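Local coordinates for phosphoserine aminotransferase (Bacillus alcalophilus, PDB 1W23), which catalyses the pyridoxal-5'-phosphate-dependent, reversible conversion of 3-phosphohydroxypyruvate to phosphoserine in serine biosynthesis, working as a homodimer, at residues N65-L70 with V205-K210; F80-M85 with L224-H229; K2-F7 with G320-N325; G10-P15 with S336-V341. One frame throughout, in Å; residues are numbered along the deposited sequence. Where two conformers were deposited one is given.

Contact 1. Residues N65-L70 with V205-K210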
loop_
_atom_site.group_PDB
_atom_site.type_symbol
_atom_site.label_atom_id
_atom_site.label_comp_id
_atom_site.label_asym_id
_atom_site.label_seq_id
_atom_site.Cartn_x
_atom_site.Cartn_y
_atom_site.Cartn_z
ATOM N N ASN A 65 -16.052 0.685 -21.815
ATOM C CA ASN A 65 -16.647 1.726 -20.973
ATOM C C ASN A 65 -17.506 1.215 -19.837
ATOM O O ASN A 65 -17.778 1.961 -18.892
ATOM C CB ASN A 65 -17.523 2.671 -21.854
ATOM C CG ASN A 65 -16.674 3.792 -22.373
ATOM O OD1 ASN A 65 -15.486 3.850 -22.005
ATOM N ND2 ASN A 65 -17.308 4.617 -23.197
ATOM N N ASP A 66 -17.890 -0.086 -19.900
ATOM C CA ASP A 66 -18.673 -0.695 -18.818
ATOM C C ASP A 66 -17.785 -1.391 -17.792
ATOM O O ASP A 66 -18.290 -2.063 -16.908
ATOM C CB ASP A 66 -19.751 -1.612 -19.400
ATOM C CG ASP A 66 -19.268 -2.759 -20.224
ATOM O OD1 ASP A 66 -18.232 -2.722 -20.892
ATOM O OD2 ASP A 66 -19.934 -3.800 -20.291
ATOM N N TYR A 67 -16.469 -1.161 -17.858
ATOM C CA TYR A 67 -15.504 -1.606 -16.823
ATOM C C TYR A 67 -14.939 -0.385 -16.127
ATOM O O TYR A 67 -14.796 0.684 -16.753
ATOM C CB TYR A 67 -14.331 -2.394 -17.430
ATOM C CG TYR A 67 -14.686 -3.733 -17.980
ATOM C CD1 TYR A 67 -15.454 -3.894 -19.132
ATOM C CD2 TYR A 67 -14.242 -4.895 -17.365
ATOM C CE1 TYR A 67 -15.758 -5.153 -19.625
ATOM C CE2 TYR A 67 -14.539 -6.140 -17.855
ATOM C CZ TYR A 67 -15.301 -6.268 -18.990
ATOM O OH TYR A 67 -15.647 -7.497 -19.508
ATOM N N GLN A 68 -14.628 -0.566 -14.835
ATOM C CA GLN A 68 -13.962 0.486 -14.028
ATOM C C GLN A 68 -12.599 -0.057 -13.594
ATOM O O GLN A 68 -12.405 -1.263 -13.399
ATOM C CB GLN A 68 -14.778 0.916 -12.858
ATOM C CG GLN A 68 -14.184 2.183 -12.144
ATOM C CD GLN A 68 -15.115 2.796 -11.162
ATOM O OE1 GLN A 68 -14.707 3.242 -10.041
ATOM N NE2 GLN A 68 -16.373 2.820 -11.548
ATOM N N ILE A 69 -11.659 0.854 -13.432
ATOM C CA ILE A 69 -10.305 0.578 -12.995
ATOM C C ILE A 69 -10.181 0.988 -11.532
ATOM O O ILE A 69 -10.397 2.175 -11.248
ATOM C CB ILE A 69 -9.312 1.334 -13.883
ATOM C CG1 ILE A 69 -9.448 0.898 -15.357
ATOM C CG2 ILE A 69 -7.877 1.154 -13.396
ATOM C CD1 ILE A 69 -8.876 1.932 -16.313
ATOM N N LEU A 70 -9.858 0.069 -10.668
ATOM C CA LEU A 70 -9.633 0.316 -9.250
ATOM C C LEU A 70 -8.148 0.258 -8.951
ATOM O O LEU A 70 -7.421 -0.571 -9.520
ATOM C CB LEU A 70 -10.356 -0.692 -8.377
ATOM C CG LEU A 70 -11.831 -0.897 -8.659
ATOM C CD1 LEU A 70 -12.392 -1.972 -7.719
ATOM C CD2 LEU A 70 -12.642 0.366 -8.486
ATOM N N VAL A 205 -3.850 -3.178 -9.258
ATOM C CA VAL A 205 -4.828 -2.770 -10.275
ATOM C C VAL A 205 -5.908 -3.829 -10.387
ATOM O O VAL A 205 -5.622 -5.027 -10.509
ATOM C CB VAL A 205 -4.130 -2.559 -11.636
ATOM C CG1 VAL A 205 -5.137 -2.314 -12.743
ATOM C CG2 VAL A 205 -3.104 -1.446 -11.527
ATOM N N VAL A 206 -7.164 -3.414 -10.277
ATOM C CA VAL A 206 -8.290 -4.292 -10.422
ATOM C C VAL A 206 -9.216 -3.683 -11.502
ATOM O O VAL A 206 -9.714 -2.586 -11.326
ATOM C CB VAL A 206 -9.058 -4.492 -9.107
ATOM C CG1 VAL A 206 -10.177 -5.503 -9.264
ATOM C CG2 VAL A 206 -8.091 -4.924 -7.989
ATOM N N ILE A 207 -9.388 -4.435 -12.611
ATOM C CA ILE A 207 -10.270 -4.026 -13.707
ATOM C C ILE A 207 -11.535 -4.846 -13.593
ATOM O O ILE A 207 -11.452 -6.065 -13.644
ATOM C CB ILE A 207 -9.568 -4.198 -15.062
ATOM C CG1 ILE A 207 -8.256 -3.431 -15.185
ATOM C CG2 ILE A 207 -10.538 -3.842 -16.167
ATOM C CD1 ILE A 207 -7.320 -3.951 -16.251
ATOM N N VAL A 208 -12.670 -4.199 -13.373
ATOM C CA VAL A 208 -13.887 -4.873 -12.991
ATOM C C VAL A 208 -15.041 -4.480 -13.908
ATOM O O VAL A 208 -15.236 -3.302 -14.234
ATOM C CB VAL A 208 -14.390 -4.486 -11.562
ATOM C CG1 VAL A 208 -13.404 -4.878 -10.508
ATOM C CG2 VAL A 208 -14.697 -2.993 -11.393
ATOM N N LYS A 209 -15.819 -5.455 -14.330
ATOM C CA LYS A 209 -17.068 -5.189 -15.040
ATOM C C LYS A 209 -18.025 -4.608 -14.002
ATOM O O LYS A 209 -18.363 -5.260 -13.015
ATOM C CB LYS A 209 -17.603 -6.471 -15.669
ATOM C CG LYS A 209 -18.756 -6.216 -16.638
ATOM C CD LYS A 209 -19.018 -7.496 -17.454
ATOM C CE LYS A 209 -20.195 -7.309 -18.440
ATOM N NZ LYS A 209 -19.579 -6.916 -19.743
ATOM N N LYS A 210 -18.426 -3.332 -14.176
ATOM C CA LYS A 210 -19.064 -2.597 -13.101
ATOM C C LYS A 210 -20.298 -3.291 -12.567
ATOM O O LYS A 210 -20.472 -3.361 -11.340
ATOM C CB LYS A 210 -19.444 -1.194 -13.602
ATOM C CG LYS A 210 -18.268 -0.407 -14.073
ATOM C CD LYS A 210 -18.636 1.013 -14.409
ATOM C CE LYS A 210 -18.178 1.654 -15.710
ATOM N NZ LYS A 210 -18.555 3.118 -15.580
HETATM O O HOH W 1 -17.768 -9.563 -20.429
#
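With CG anti to its carbonyl carbon (chi1 -69°), Tyr-67 lays its ring across the backbone of the opposite strand, while Lys-209, CG anti to the backbone N (chi1 -169°), runs obliquely over that ring and bends only at its last torsion. CB of Lys-209 stands 4.1 Å from the centroid of the Tyr-67 ring, a CH-pi contact over the face. The bend at chi4, 95°, turns NZ of Lys-209 to OD2 of Asp-66, 3.2 Å away, in a salt bridge that meets the carboxylate from above its plane. A water accepts from the same NZ and donates to OH of Tyr-67, whose stronger polar partner is the carbonyl of Phe-187. Behind these side chains the strands pair antiparallel. Gln-68 and Val-208 exchange bonds at 2.9 Å both ways between backbone N and O; Leu-70 and Val-206 do likewise, the N of Leu-70 lying only 2.7 Å from O of Val-206. At the strand end, N of Lys-210 donates almost straight to O of Asp-66 (3.0 Å), and the lysine's methylenes cross CB of Gln-68. On the face of Leu-70, CD1 meets CG1 of Val-208 at 4.2 Å; on the other, Ile-69 and Ile-207 touch through CG1. This is the edge of the seven-stranded mixed sheet of the PLP-binding domain: strand 204-209 lies between 67-72 and 189-193, helix 44-61 packs on Ile-69 and Ile-207, and helix 226-231 lies against Gln-68, Leu-70 and Val-208.

Contact 2. Residues F80-M85 with L224-H229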
loop_
_atom_site.group_PDB
_atom_site.type_symbol
_atom_site.label_atom_id
_atom_site.label_comp_id
_atom_site.label_asym_id
_atom_site.label_seq_id
_atom_site.Cartn_x
_atom_site.Cartn_y
_atom_site.Cartn_z
ATOM N N PHE A 80 -7.022 -12.397 -3.381
ATOM C CA PHE A 80 -7.374 -13.805 -3.206
ATOM C C PHE A 80 -8.535 -14.001 -2.263
ATOM O O PHE A 80 -9.334 -14.915 -2.451
ATOM C CB PHE A 80 -6.193 -14.621 -2.688
ATOM C CG PHE A 80 -4.954 -14.702 -3.590
ATOM C CD1 PHE A 80 -3.761 -15.088 -3.034
ATOM C CD2 PHE A 80 -5.019 -14.446 -4.952
ATOM C CE1 PHE A 80 -2.616 -15.239 -3.815
ATOM C CE2 PHE A 80 -3.888 -14.587 -5.734
ATOM C CZ PHE A 80 -2.721 -15.019 -5.179
ATOM N N THR A 81 -8.640 -13.182 -1.219
ATOM C CA THR A 81 -9.794 -13.248 -0.291
ATOM C C THR A 81 -10.898 -12.270 -0.677
ATOM O O THR A 81 -12.098 -12.595 -0.567
ATOM C CB THR A 81 -9.338 -13.096 1.165
ATOM O OG1 THR A 81 -10.473 -13.455 2.009
ATOM C CG2 THR A 81 -8.875 -11.730 1.569
ATOM N N MET A 82 -10.599 -11.055 -1.183
ATOM C CA MET A 82 -11.640 -10.103 -1.502
ATOM C C MET A 82 -12.559 -10.624 -2.578
ATOM O O MET A 82 -13.764 -10.415 -2.530
ATOM C CB MET A 82 -10.965 -8.759 -1.815
ATOM C CG MET A 82 -11.900 -7.593 -1.846
ATOM S SD MET A 82 -10.991 -6.064 -2.042
ATOM C CE MET A 82 -12.252 -4.858 -2.351
ATOM N N LEU A 83 -12.014 -11.333 -3.568
ATOM C CA LEU A 83 -12.856 -11.867 -4.662
ATOM C C LEU A 83 -13.926 -12.804 -4.144
ATOM O O LEU A 83 -15.131 -12.542 -4.321
ATOM C CB LEU A 83 -11.954 -12.488 -5.740
ATOM C CG LEU A 83 -12.692 -13.528 -6.684
ATOM C CD1 LEU A 83 -13.626 -12.795 -7.584
ATOM C CD2 LEU A 83 -11.711 -14.407 -7.431
ATOM N N PRO A 84 -13.587 -13.900 -3.426
ATOM C CA PRO A 84 -14.681 -14.763 -2.914
ATOM C C PRO A 84 -15.536 -14.064 -1.878
ATOM O O PRO A 84 -16.731 -14.326 -1.782
ATOM C CB PRO A 84 -13.927 -15.979 -2.382
ATOM C CG PRO A 84 -12.505 -15.499 -2.128
ATOM C CD PRO A 84 -12.284 -14.535 -3.241
ATOM N N MET A 85 -14.974 -13.148 -1.084
ATOM C CA MET A 85 -15.843 -12.423 -0.123
ATOM C C MET A 85 -16.977 -11.682 -0.814
ATOM O O MET A 85 -18.058 -11.547 -0.291
ATOM C CB MET A 85 -15.126 -11.284 0.610
ATOM C CG MET A 85 -14.306 -11.782 1.757
ATOM S SD MET A 85 -13.533 -10.391 2.574
ATOM C CE MET A 85 -12.639 -11.254 3.858
ATOM N N LEU A 224 -13.561 -3.970 2.347
ATOM C CA LEU A 224 -13.453 -5.224 1.610
ATOM C C LEU A 224 -14.542 -5.391 0.562
ATOM O O LEU A 224 -14.541 -6.440 -0.112
ATOM C CB LEU A 224 -13.375 -6.419 2.552
ATOM C CG LEU A 224 -12.069 -6.437 3.395
ATOM C CD1 LEU A 224 -12.199 -7.330 4.600
ATOM C CD2 LEU A 224 -10.920 -6.876 2.493
ATOM N N GLN A 225 -15.420 -4.431 0.403
ATOM C CA GLN A 225 -16.434 -4.401 -0.677
ATOM C C GLN A 225 -15.888 -3.773 -1.919
ATOM O O GLN A 225 -15.434 -2.635 -1.846
ATOM C CB GLN A 225 -17.706 -3.631 -0.239
ATOM C CG GLN A 225 -18.379 -4.231 0.947
ATOM C CD GLN A 225 -19.757 -3.781 1.139
ATOM O OE1 GLN A 225 -20.313 -3.089 0.286
ATOM N NE2 GLN A 225 -20.272 -4.208 2.254
ATOM N N TYR A 226 -15.970 -4.447 -3.064
ATOM C CA TYR A 226 -15.627 -3.715 -4.303
ATOM C C TYR A 226 -16.509 -2.476 -4.481
ATOM O O TYR A 226 -16.024 -1.450 -4.978
ATOM C CB TYR A 226 -15.685 -4.582 -5.566
ATOM C CG TYR A 226 -14.620 -5.648 -5.553
ATOM C CD1 TYR A 226 -14.913 -6.960 -5.278
ATOM C CD2 TYR A 226 -13.291 -5.337 -5.803
ATOM C CE1 TYR A 226 -13.931 -7.935 -5.256
ATOM C CE2 TYR A 226 -12.295 -6.308 -5.757
ATOM C CZ TYR A 226 -12.619 -7.627 -5.488
ATOM O OH TYR A 226 -11.685 -8.604 -5.431
ATOM N N ALA A 227 -17.788 -2.561 -4.092
ATOM C CA ALA A 227 -18.699 -1.436 -4.267
ATOM C C ALA A 227 -18.171 -0.188 -3.595
ATOM O O ALA A 227 -18.368 0.940 -4.145
ATOM C CB ALA A 227 -20.096 -1.834 -3.760
ATOM N N THR A 228 -17.522 -0.260 -2.456
ATOM C CA THR A 228 -16.978 0.914 -1.764
ATOM C C THR A 228 -16.031 1.653 -2.658
ATOM O O THR A 228 -16.062 2.895 -2.770
ATOM C CB THR A 228 -16.261 0.446 -0.469
ATOM O OG1 THR A 228 -17.230 -0.149 0.400
ATOM C CG2 THR A 228 -15.560 1.581 0.235
ATOM N N HIS A 229 -15.137 0.888 -3.278
ATOM C CA HIS A 229 -14.075 1.469 -4.083
ATOM C C HIS A 229 -14.583 1.920 -5.457
ATOM O O HIS A 229 -14.111 2.914 -6.007
ATOM C CB HIS A 229 -12.909 0.469 -4.199
ATOM C CG HIS A 229 -12.422 0.111 -2.815
ATOM N ND1 HIS A 229 -11.707 1.031 -2.055
ATOM C CD2 HIS A 229 -12.618 -1.024 -2.085
ATOM C CE1 HIS A 229 -11.461 0.433 -0.894
ATOM N NE2 HIS A 229 -11.976 -0.803 -0.875
#
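A methionine and a tyrosine meet tip to tip here, with the thioether of Met-82 reaching over the ring of Tyr-226. Met-82 is extended throughout, CG anti to the backbone N (chi1 -166°), so that its methyl CE lies 3.9 Å from the centroid of the Tyr-226 ring, above the face and displaced toward the rim. SD follows obliquely at 4.4 Å from the same centroid, making this a Met-aromatic contact as well as a CH-pi one. CE also touches CD2 of His-229 at 3.9 Å, and CG of Met-82 rests 3.4 Å from the carbonyl O of Leu-224. The far end of the tyrosine runs in beside the helix backbone, its ring edge facing CA of Leu-83; the OH is bonded to Gln-79, one turn earlier. Helix 75-87, which follows the first strand of the large PLP-binding domain, is thereby joined to the start of helix 226-231, and helix 75-87 also brings Phe-80 to the cofactor on a side turned away from this contact. Asn-86 ties the two backbones together: its ND2 donates to the carbonyls of Met-82 and Leu-224, and its OD1 is bonded to N of Tyr-226. Farther out, the side chains of Met-85 and Leu-224 cross obliquely, SD of Met-85 lying 3.9 Å from CD1 of Leu-224. That edge lies at the dimer interface, where Leu-224 packs on Leu-224 of the second subunit and Met-85 on Pro-221 of that subunit.

Contact 3. Residues K2-F7 with G320-N325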
loop_
_atom_site.group_PDB
_atom_site.type_symbol
_atom_site.label_atom_id
_atom_site.label_comp_id
_atom_site.label_asym_id
_atom_site.label_seq_id
_atom_site.Cartn_x
_atom_site.Cartn_y
_atom_site.Cartn_z
ATOM N N LYS A 2 30.206 -0.872 -12.119
ATOM C CA LYS A 2 30.071 -2.322 -12.199
ATOM C C LYS A 2 28.868 -2.635 -13.091
ATOM O O LYS A 2 27.923 -1.836 -13.136
ATOM C CB LYS A 2 29.853 -3.042 -10.872
ATOM C CG LYS A 2 28.449 -3.106 -10.309
ATOM C CD LYS A 2 28.364 -3.311 -8.818
ATOM C CE LYS A 2 28.124 -4.724 -8.354
ATOM N NZ LYS A 2 27.914 -5.886 -9.288
ATOM N N GLN A 3 28.906 -3.777 -13.762
ATOM C CA GLN A 3 27.737 -4.088 -14.604
ATOM C C GLN A 3 26.658 -4.680 -13.730
ATOM O O GLN A 3 26.973 -5.526 -12.876
ATOM C CB GLN A 3 28.187 -5.080 -15.670
ATOM C CG GLN A 3 28.511 -6.519 -15.306
ATOM C CD GLN A 3 28.971 -7.435 -16.423
ATOM O OE1 GLN A 3 29.180 -8.665 -16.274
ATOM N NE2 GLN A 3 29.207 -6.918 -17.657
ATOM N N VAL A 4 25.404 -4.281 -13.881
ATOM C CA VAL A 4 24.281 -4.871 -13.129
ATOM C C VAL A 4 23.159 -5.223 -14.093
ATOM O O VAL A 4 22.744 -4.396 -14.887
ATOM C CB VAL A 4 23.790 -3.894 -12.053
ATOM C CG1 VAL A 4 22.548 -4.446 -11.388
ATOM C CG2 VAL A 4 24.908 -3.669 -11.060
ATOM N N PHE A 5 22.664 -6.447 -14.008
ATOM C CA PHE A 5 21.563 -6.924 -14.861
ATOM C C PHE A 5 20.430 -7.346 -13.928
ATOM O O PHE A 5 20.567 -8.303 -13.165
ATOM C CB PHE A 5 22.020 -8.087 -15.733
ATOM C CG PHE A 5 23.284 -7.780 -16.503
ATOM C CD1 PHE A 5 24.502 -8.333 -16.133
ATOM C CD2 PHE A 5 23.230 -6.932 -17.599
ATOM C CE1 PHE A 5 25.668 -8.082 -16.797
ATOM C CE2 PHE A 5 24.407 -6.671 -18.297
ATOM C CZ PHE A 5 25.594 -7.244 -17.878
ATOM N N ASN A 6 19.311 -6.641 -13.981
ATOM C CA ASN A 6 18.229 -6.809 -13.007
ATOM C C ASN A 6 17.135 -7.755 -13.511
ATOM O O ASN A 6 16.215 -7.348 -14.232
ATOM C CB ASN A 6 17.634 -5.466 -12.640
ATOM C CG ASN A 6 16.604 -5.582 -11.519
ATOM O OD1 ASN A 6 16.350 -6.680 -11.043
ATOM N ND2 ASN A 6 16.021 -4.435 -11.156
ATOM N N PHE A 7 17.244 -9.012 -13.110
ATOM C CA PHE A 7 16.274 -10.067 -13.391
ATOM C C PHE A 7 15.401 -10.382 -12.180
ATOM O O PHE A 7 14.822 -11.465 -12.079
ATOM C CB PHE A 7 16.994 -11.329 -13.879
ATOM C CG PHE A 7 17.575 -11.221 -15.268
ATOM C CD1 PHE A 7 18.880 -10.852 -15.495
ATOM C CD2 PHE A 7 16.794 -11.488 -16.392
ATOM C CE1 PHE A 7 19.398 -10.772 -16.769
ATOM C CE2 PHE A 7 17.313 -11.422 -17.672
ATOM C CZ PHE A 7 18.618 -11.049 -17.860
ATOM N N GLY A 320 27.335 -9.787 -11.877
ATOM C CA GLY A 320 26.414 -8.642 -11.786
ATOM C C GLY A 320 24.999 -8.949 -12.071
ATOM O O GLY A 320 24.177 -8.019 -12.031
ATOM N N PHE A 321 24.637 -10.226 -12.263
ATOM C CA PHE A 321 23.238 -10.601 -12.470
ATOM C C PHE A 321 22.515 -10.684 -11.107
ATOM O O PHE A 321 23.018 -11.292 -10.156
ATOM C CB PHE A 321 23.128 -11.965 -13.168
ATOM C CG PHE A 321 23.665 -11.919 -14.577
ATOM C CD1 PHE A 321 25.002 -12.019 -14.867
ATOM C CD2 PHE A 321 22.779 -11.758 -15.650
ATOM C CE1 PHE A 321 25.465 -11.930 -16.158
ATOM C CE2 PHE A 321 23.243 -11.634 -16.926
ATOM C CZ PHE A 321 24.599 -11.726 -17.183
ATOM N N VAL A 322 21.340 -10.074 -11.050
ATOM C CA VAL A 322 20.528 -10.005 -9.820
ATOM C C VAL A 322 19.228 -10.750 -10.047
ATOM O O VAL A 322 18.537 -10.531 -11.045
ATOM C CB VAL A 322 20.241 -8.505 -9.469
ATOM C CG1 VAL A 322 19.361 -8.408 -8.262
ATOM C CG2 VAL A 322 21.555 -7.778 -9.217
ATOM N N GLY A 323 18.872 -11.601 -9.102
ATOM C CA GLY A 323 17.560 -12.209 -9.074
ATOM C C GLY A 323 17.340 -13.525 -9.746
ATOM O O GLY A 323 16.205 -13.978 -9.835
ATOM N N LEU A 324 18.407 -14.156 -10.256
ATOM C CA LEU A 324 18.224 -15.382 -11.054
ATOM C C LEU A 324 17.950 -16.627 -10.242
ATOM O O LEU A 324 17.587 -17.649 -10.834
ATOM C CB LEU A 324 19.475 -15.615 -11.904
ATOM C CG LEU A 324 19.698 -14.664 -13.041
ATOM C CD1 LEU A 324 21.023 -14.989 -13.759
ATOM C CD2 LEU A 324 18.591 -14.685 -14.063
ATOM N N ASN A 325 18.108 -16.632 -8.925
ATOM C CA ASN A 325 17.805 -17.832 -8.188
ATOM C C ASN A 325 16.327 -18.164 -8.304
ATOM O O ASN A 325 15.479 -17.289 -8.121
ATOM C CB ASN A 325 18.140 -17.609 -6.695
ATOM C CG ASN A 325 19.623 -17.533 -6.374
ATOM O OD1 ASN A 325 20.496 -17.335 -7.205
ATOM N ND2 ASN A 325 20.000 -17.715 -5.127
HETATM O O HOH W 2 24.986 -6.787 -9.188
#
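Segments 2-7 and 320-325 run parallel, 13° apart end to end, and three backbone bonds zip them together: N of Phe-5 to O of Gly-320, N of Val-322 to O of Phe-5, and N of Phe-7 to O of Val-322, each 2.9 Å. The first approaches its carbonyl from well above the plane, the second nearly along the C=O axis, and the last is the most bent at hydrogen, 138°. Phe-5 and Phe-321 project from the same face of this pair. CD1 of Phe-5 sits over the centre of the Phe-321 ring, 3.6 Å from its CZ, with the planes inclined at 31°. Phe-7 lies alongside, pointing the same way, and brings CE1 to the edge of the Phe-321 ring, 3.7 Å from CD2. The two-stranded parallel sheet thus joins the N-terminus to the C-terminal part of the chain, where helix 343-359 packs against all three phenylalanines. Gly-320 closes helix 306-318 in a Schellman motif; its positive phi and the closeness of CA to O of Gln-3, 3.3 Å, both suit a residue lacking a side chain. On the opposite face, CG1 of Val-4 meets CG2 of Val-322 at 4.1 Å, and Val-4 and Val-322 pack on Gln-33 and Met-34 of the second subunit. A water accepts from NZ of Lys-2 and donates to O of Gly-320, while CD2 of Leu-324 touches CB of Phe-7.

Contact 4. Residues G10-P15 with S336-V341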
loop_
_atom_site.group_PDB
_atom_site.type_symbol
_atom_site.label_atom_id
_atom_site.label_comp_id
_atom_site.label_asym_id
_atom_site.label_seq_id
_atom_site.Cartn_x
_atom_site.Cartn_y
_atom_site.Cartn_z
ATOM N N GLY A 10 10.099 -9.602 -8.623
ATOM C CA GLY A 10 9.004 -8.819 -8.076
ATOM C C GLY A 10 9.331 -8.320 -6.689
ATOM O O GLY A 10 9.596 -9.163 -5.773
ATOM N N PRO A 11 9.343 -7.016 -6.412
ATOM C CA PRO A 11 9.447 -5.943 -7.373
ATOM C C PRO A 11 10.650 -6.152 -8.325
ATOM O O PRO A 11 11.418 -7.094 -8.167
ATOM C CB PRO A 11 9.605 -4.689 -6.497
ATOM C CG PRO A 11 8.990 -5.090 -5.217
ATOM C CD PRO A 11 9.452 -6.522 -5.013
ATOM N N SER A 12 10.685 -5.346 -9.349
ATOM C CA SER A 12 11.475 -5.635 -10.532
ATOM C C SER A 12 11.930 -4.375 -11.224
ATOM O O SER A 12 11.654 -3.242 -10.802
ATOM C CB SER A 12 10.651 -6.501 -11.484
ATOM O OG SER A 12 9.459 -5.876 -11.852
ATOM N N ALA A 13 12.658 -4.566 -12.315
ATOM C CA ALA A 13 13.158 -3.441 -13.103
ATOM C C ALA A 13 12.015 -2.513 -13.515
ATOM O O ALA A 13 10.949 -2.976 -13.944
ATOM C CB ALA A 13 13.851 -3.977 -14.374
ATOM N N LEU A 14 12.259 -1.226 -13.467
ATOM C CA LEU A 14 11.356 -0.189 -13.983
ATOM C C LEU A 14 11.987 0.468 -15.198
ATOM O O LEU A 14 13.226 0.419 -15.348
ATOM C CB LEU A 14 10.993 0.794 -12.865
ATOM C CG LEU A 14 10.155 0.204 -11.721
ATOM C CD1 LEU A 14 10.104 1.131 -10.515
ATOM C CD2 LEU A 14 8.720 -0.055 -12.136
ATOM N N PRO A 15 11.192 1.076 -16.063
ATOM C CA PRO A 15 11.789 1.803 -17.181
ATOM C C PRO A 15 12.521 3.017 -16.640
ATOM O O PRO A 15 11.961 3.826 -15.913
ATOM C CB PRO A 15 10.626 2.137 -18.068
ATOM C CG PRO A 15 9.398 2.004 -17.214
ATOM C CD PRO A 15 9.727 1.152 -16.062
ATOM N N SER A 336 13.531 -13.450 -14.844
ATOM C CA SER A 336 12.316 -12.649 -14.996
ATOM C C SER A 336 12.626 -11.514 -15.957
ATOM O O SER A 336 13.577 -10.767 -15.776
ATOM C CB SER A 336 11.827 -12.165 -13.653
ATOM O OG SER A 336 11.466 -13.250 -12.807
ATOM N N ILE A 337 11.826 -11.463 -17.032
ATOM C CA ILE A 337 12.029 -10.620 -18.196
ATOM C C ILE A 337 10.768 -9.820 -18.517
ATOM O O ILE A 337 10.252 -9.775 -19.612
ATOM C CB ILE A 337 12.546 -11.461 -19.397
ATOM C CG1 ILE A 337 11.676 -12.679 -19.695
ATOM C CG2 ILE A 337 13.992 -11.847 -19.170
ATOM C CD1 ILE A 337 12.026 -13.354 -21.024
ATOM N N TYR A 338 10.251 -9.152 -17.477
ATOM C CA TYR A 338 9.117 -8.262 -17.583
ATOM C C TYR A 338 9.377 -7.140 -18.558
ATOM O O TYR A 338 10.510 -6.949 -19.030
ATOM C CB TYR A 338 8.819 -7.704 -16.182
ATOM C CG TYR A 338 8.560 -8.776 -15.141
ATOM C CD1 TYR A 338 9.262 -8.785 -13.948
ATOM C CD2 TYR A 338 7.635 -9.772 -15.301
ATOM C CE1 TYR A 338 9.049 -9.721 -12.985
ATOM C CE2 TYR A 338 7.389 -10.714 -14.341
ATOM C CZ TYR A 338 8.091 -10.686 -13.162
ATOM O OH TYR A 338 7.842 -11.680 -12.217
ATOM N N ASN A 339 8.357 -6.344 -18.843
ATOM C CA ASN A 339 8.417 -5.328 -19.910
ATOM C C ASN A 339 9.696 -4.478 -19.873
ATOM O O ASN A 339 10.280 -4.231 -20.931
ATOM C CB ASN A 339 7.257 -4.365 -19.735
ATOM C CG ASN A 339 5.889 -4.888 -20.143
ATOM O OD1 ASN A 339 5.755 -5.967 -20.711
ATOM N ND2 ASN A 339 4.847 -4.097 -19.867
ATOM N N ALA A 340 10.086 -4.009 -18.692
ATOM C CA ALA A 340 11.182 -3.040 -18.605
ATOM C C ALA A 340 12.572 -3.648 -18.586
ATOM O O ALA A 340 13.550 -2.893 -18.627
ATOM C CB ALA A 340 10.992 -2.138 -17.410
ATOM N N VAL A 341 12.710 -4.954 -18.538
ATOM C CA VAL A 341 14.045 -5.537 -18.593
ATOM C C VAL A 341 14.630 -5.283 -19.970
ATOM O O VAL A 341 14.011 -5.658 -20.981
ATOM C CB VAL A 341 14.010 -7.038 -18.228
ATOM C CG1 VAL A 341 15.364 -7.674 -18.445
ATOM C CG2 VAL A 341 13.508 -7.245 -16.802
HETATM O O HOH W 3 8.638 -4.229 -16.178
HETATM O O HOH W 4 14.868 -1.163 -16.985
#
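From Ser-336, the last residue of strand 333-336, the chain leaves the strand through Ile-337 to reach the first residue that bears on segment 10-15. Tyr-338, with CG anti to its carbonyl carbon (chi1 -57°), turns one ring edge to the backbone N of Gly-10; its CD1 lies 3.6 Å from both CB and OG of Ser-12. The hydroxyl of this tyrosine is bonded to the carbonyl of Ala-9 and to ND2 of Asn-298, whereas OG of Ser-12 turns to the carbonyl of Gln-195, so both buried polar ends have partners. Tyr-338 also opens a type I turn, closed by the bond from N of Val-341 to its O, 3.0 Å. Ala-340 then presses its methyl against the chain between Leu-14 and Pro-15, with CB 3.5 Å from N of Pro-15. Two waters serve its backbone: one accepts from N of Ala-340 and donates weakly to O of Ala-13, the other donates to O of Ala-340 at 2.7 Å and to O of Leu-14 at 2.8 Å. Val-341 completes the turn, its CG2 4.1 Å from CB of Ala-13. Two loops leading into helices 16-24 and 343-359 are thus packed beside the active site of this class-V aminotransferase, where the Tyr-338 side chain comes about 3 Å from those of Thr-152 and Lys-196, the lysine that carries the cofactor in the internal aldimine, though it is not attached in this structure.

The four contacts form two touching pairs on opposite sides of the chain's centre. Contacts 1 and 2, centres 13 Å apart, meet where CD1 of Leu-70 packs on CD2 of Tyr-226 at 4.0 Å, joining the sheet edge to helix 226-231. Contacts 3 and 4, centres 12 Å apart, meet where CD2 of Phe-7 lies 3.4 Å from O of Ser-336. Contacts 1 and 3 are 36 Å apart between centres. Both pairs come close to bound cofactor: the side chain of Tyr-338 in contact 4 is about 6 Å from it and that of Val-206 in contact 1 about 11 Å, while Phe-80 of segment 80-85 touches it. Contacts 2, 3 and 4 also reach the second subunit.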